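Local coordinates for protein endoglucanase A (Clostridium longisporum, PDB 6Q1I) that hydrolyses internal beta-1,4-glucosidic linkages in cellulose derivatives, lichenan and barley beta-glucan as a family 5 glycoside hydrolase, and also degrades xylan, at residues S43-E48 with N53-K58. Sequence-based numbering, arbitrary orientation.
Sequences SPISFE and NPVTTK
E48 reaches from the short helix 44-48 to segment 53-58, the loop leading into helix 58-67, and takes two hydrogen bonds there from one residue, T56. Both end on the same carboxylate oxygen: OE2 accepts from T56 OG1 at 2.7 Å and from T56 N at 2.9 Å. The two donors approach differently. The hydroxyl meets OE2 on its anti side, only 16° out of the carboxylate plane, whereas the amide stands above that plane, with its N-H directed at the oxygen at 163°. The reach follows from the torsions: CG is anti to the backbone N (chi1 -176°) and the chain runs on extended, carrying the carboxylate across to the loop. In T56, OG1 lies beside its own backbone N, which lets side chain and main chain grip a single acceptor. The other oxygen, E48 OE1, forms a salt bridge with R95 NE, which probably favours the ionised carboxylate.

V55 supplies the apolar part. Its CG2 methyl lies 3.9 Å from E48 OE2 and 4.0 Å from I45 CD1, thus bordering both the carboxylate and the end of the isoleucine chain. On the main chain, a water donates to E48 O at 2.8 Å and accepts from N53 N at 3.1 Å, linking the last residue of the helix to the first of segment 53-58.

The contact ties together two parts of the long connection between strands 23-27 and 71-74 of the (beta/alpha)8 barrel. R95 of helix 90-105 also binds T56 O, so that helix is tied to both segments, while the N53 side chain bonds to N29, N319 and N320, and T57, at the N-cap of helix 58-67, makes a weak hydrogen bond through OG1 to M60 N.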
loop_
_atom_site.group_PDB
_atom_site.type_symbol
_atom_site.label_atom_id
_atom_site.label_comp_id
_atom_site.label_asym_id
_atom_site.label_seq_id
_atom_site.Cartn_x
_atom_site.Cartn_y
_atom_site.Cartn_z
ATOM N N SER A 43 7.700 8.517 22.209
ATOM C CA SER A 43 8.730 8.391 21.187
ATOM C C SER A 43 8.218 7.630 19.968
ATOM O O SER A 43 7.550 6.598 20.116
ATOM C CB SER A 43 9.908 7.593 21.752
ATOM O OG SER A 43 10.760 7.130 20.712
ATOM N N PRO A 44 8.594 8.049 18.755
ATOM C CA PRO A 44 8.208 7.280 17.562
ATOM C C PRO A 44 8.649 5.833 17.609
ATOM O O PRO A 44 7.985 4.969 17.023
ATOM C CB PRO A 44 8.896 8.043 16.420
ATOM C CG PRO A 44 8.991 9.451 16.928
ATOM C CD PRO A 44 9.262 9.316 18.407
ATOM N N ILE A 45 9.765 5.541 18.274
ATOM C CA ILE A 45 10.330 4.200 18.211
ATOM C C ILE A 45 9.442 3.208 18.950
ATOM O O ILE A 45 9.412 2.020 18.614
ATOM C CB ILE A 45 11.777 4.203 18.741
ATOM C CG1 ILE A 45 12.572 5.333 18.080
ATOM C CG2 ILE A 45 12.415 2.852 18.508
ATOM C CD1 ILE A 45 12.525 5.314 16.550
ATOM N N SER A 46 8.711 3.677 19.963
ATOM C CA SER A 46 7.773 2.812 20.670
ATOM C C SER A 46 6.684 2.295 19.743
ATOM O O SER A 46 6.173 1.188 19.937
ATOM C CB SER A 46 7.128 3.584 21.818
ATOM O OG SER A 46 8.111 4.092 22.695
ATOM N N PHE A 47 6.289 3.097 18.758
ATOM C CA PHE A 47 5.306 2.667 17.766
ATOM C C PHE A 47 5.960 1.795 16.697
ATOM O O PHE A 47 5.476 0.699 16.395
ATOM C CB PHE A 47 4.685 3.902 17.117
ATOM C CG PHE A 47 3.885 4.763 18.063
ATOM C CD1 PHE A 47 2.503 4.629 18.138
ATOM C CD2 PHE A 47 4.504 5.721 18.853
ATOM C CE1 PHE A 47 1.762 5.425 18.988
ATOM C CE2 PHE A 47 3.764 6.522 19.698
ATOM C CZ PHE A 47 2.388 6.369 19.766
ATOM N N GLU A 48 7.067 2.278 16.123
ATOM C CA GLU A 48 7.751 1.590 15.032
ATOM C C GLU A 48 8.089 0.151 15.394
ATOM O O GLU A 48 7.994 -0.747 14.545
ATOM C CB GLU A 48 9.025 2.369 14.677
ATOM C CG GLU A 48 9.786 1.805 13.490
ATOM C CD GLU A 48 10.926 2.690 13.041
ATOM O OE1 GLU A 48 11.050 3.819 13.564
ATOM O OE2 GLU A 48 11.705 2.256 12.166
ATOM N N ASN A 53 8.968 -5.558 15.202
ATOM C CA ASN A 53 10.033 -5.368 14.228
ATOM C C ASN A 53 11.120 -4.451 14.782
ATOM O O ASN A 53 10.849 -3.595 15.631
ATOM C CB ASN A 53 9.454 -4.825 12.924
ATOM C CG ASN A 53 8.802 -5.923 12.117
ATOM O OD1 ASN A 53 9.227 -7.076 12.192
ATOM N ND2 ASN A 53 7.765 -5.597 11.379
ATOM N N PRO A 54 12.362 -4.639 14.338
ATOM C CA PRO A 54 13.458 -3.793 14.818
ATOM C C PRO A 54 13.390 -2.416 14.169
ATOM O O PRO A 54 12.756 -2.215 13.140
ATOM C CB PRO A 54 14.707 -4.556 14.362
ATOM C CG PRO A 54 14.268 -5.250 13.107
ATOM C CD PRO A 54 12.825 -5.637 13.352
ATOM N N VAL A 55 14.061 -1.451 14.792
ATOM C CA VAL A 55 14.056 -0.097 14.247
ATOM C C VAL A 55 14.674 -0.099 12.850
ATOM O O VAL A 55 15.700 -0.745 12.592
ATOM C CB VAL A 55 14.737 0.878 15.223
ATOM C CG1 VAL A 55 16.178 0.554 15.386
ATOM C CG2 VAL A 55 14.550 2.324 14.770
ATOM N N THR A 56 14.028 0.609 11.925
ATOM C CA THR A 56 14.441 0.583 10.527
ATOM C C THR A 56 15.766 1.311 10.341
ATOM O O THR A 56 15.977 2.391 10.897
ATOM C CB THR A 56 13.367 1.256 9.661
ATOM O OG1 THR A 56 12.077 0.690 9.948
ATOM C CG2 THR A 56 13.649 1.065 8.185
ATOM N N THR A 57 16.653 0.729 9.532
ATOM C CA THR A 57 17.931 1.350 9.203
ATOM C C THR A 57 18.044 1.553 7.695
ATOM O O THR A 57 17.358 0.901 6.898
ATOM C CB THR A 57 19.108 0.487 9.653
ATOM O OG1 THR A 57 19.067 -0.713 8.896
ATOM C CG2 THR A 57 19.044 0.196 11.149
ATOM N N LYS A 58 18.931 2.460 7.296
ATOM C CA LYS A 58 19.158 2.649 5.872
ATOM C C LYS A 58 19.708 1.381 5.230
ATOM O O LYS A 58 19.420 1.101 4.061
ATOM C CB LYS A 58 20.061 3.853 5.606
ATOM C CG LYS A 58 20.119 4.200 4.121
ATOM C CD LYS A 58 20.795 5.524 3.843
ATOM C CE LYS A 58 20.804 5.854 2.355
ATOM N NZ LYS A 58 21.638 4.912 1.564
HETATM O O HOH W 1 6.887 -3.268 14.778
#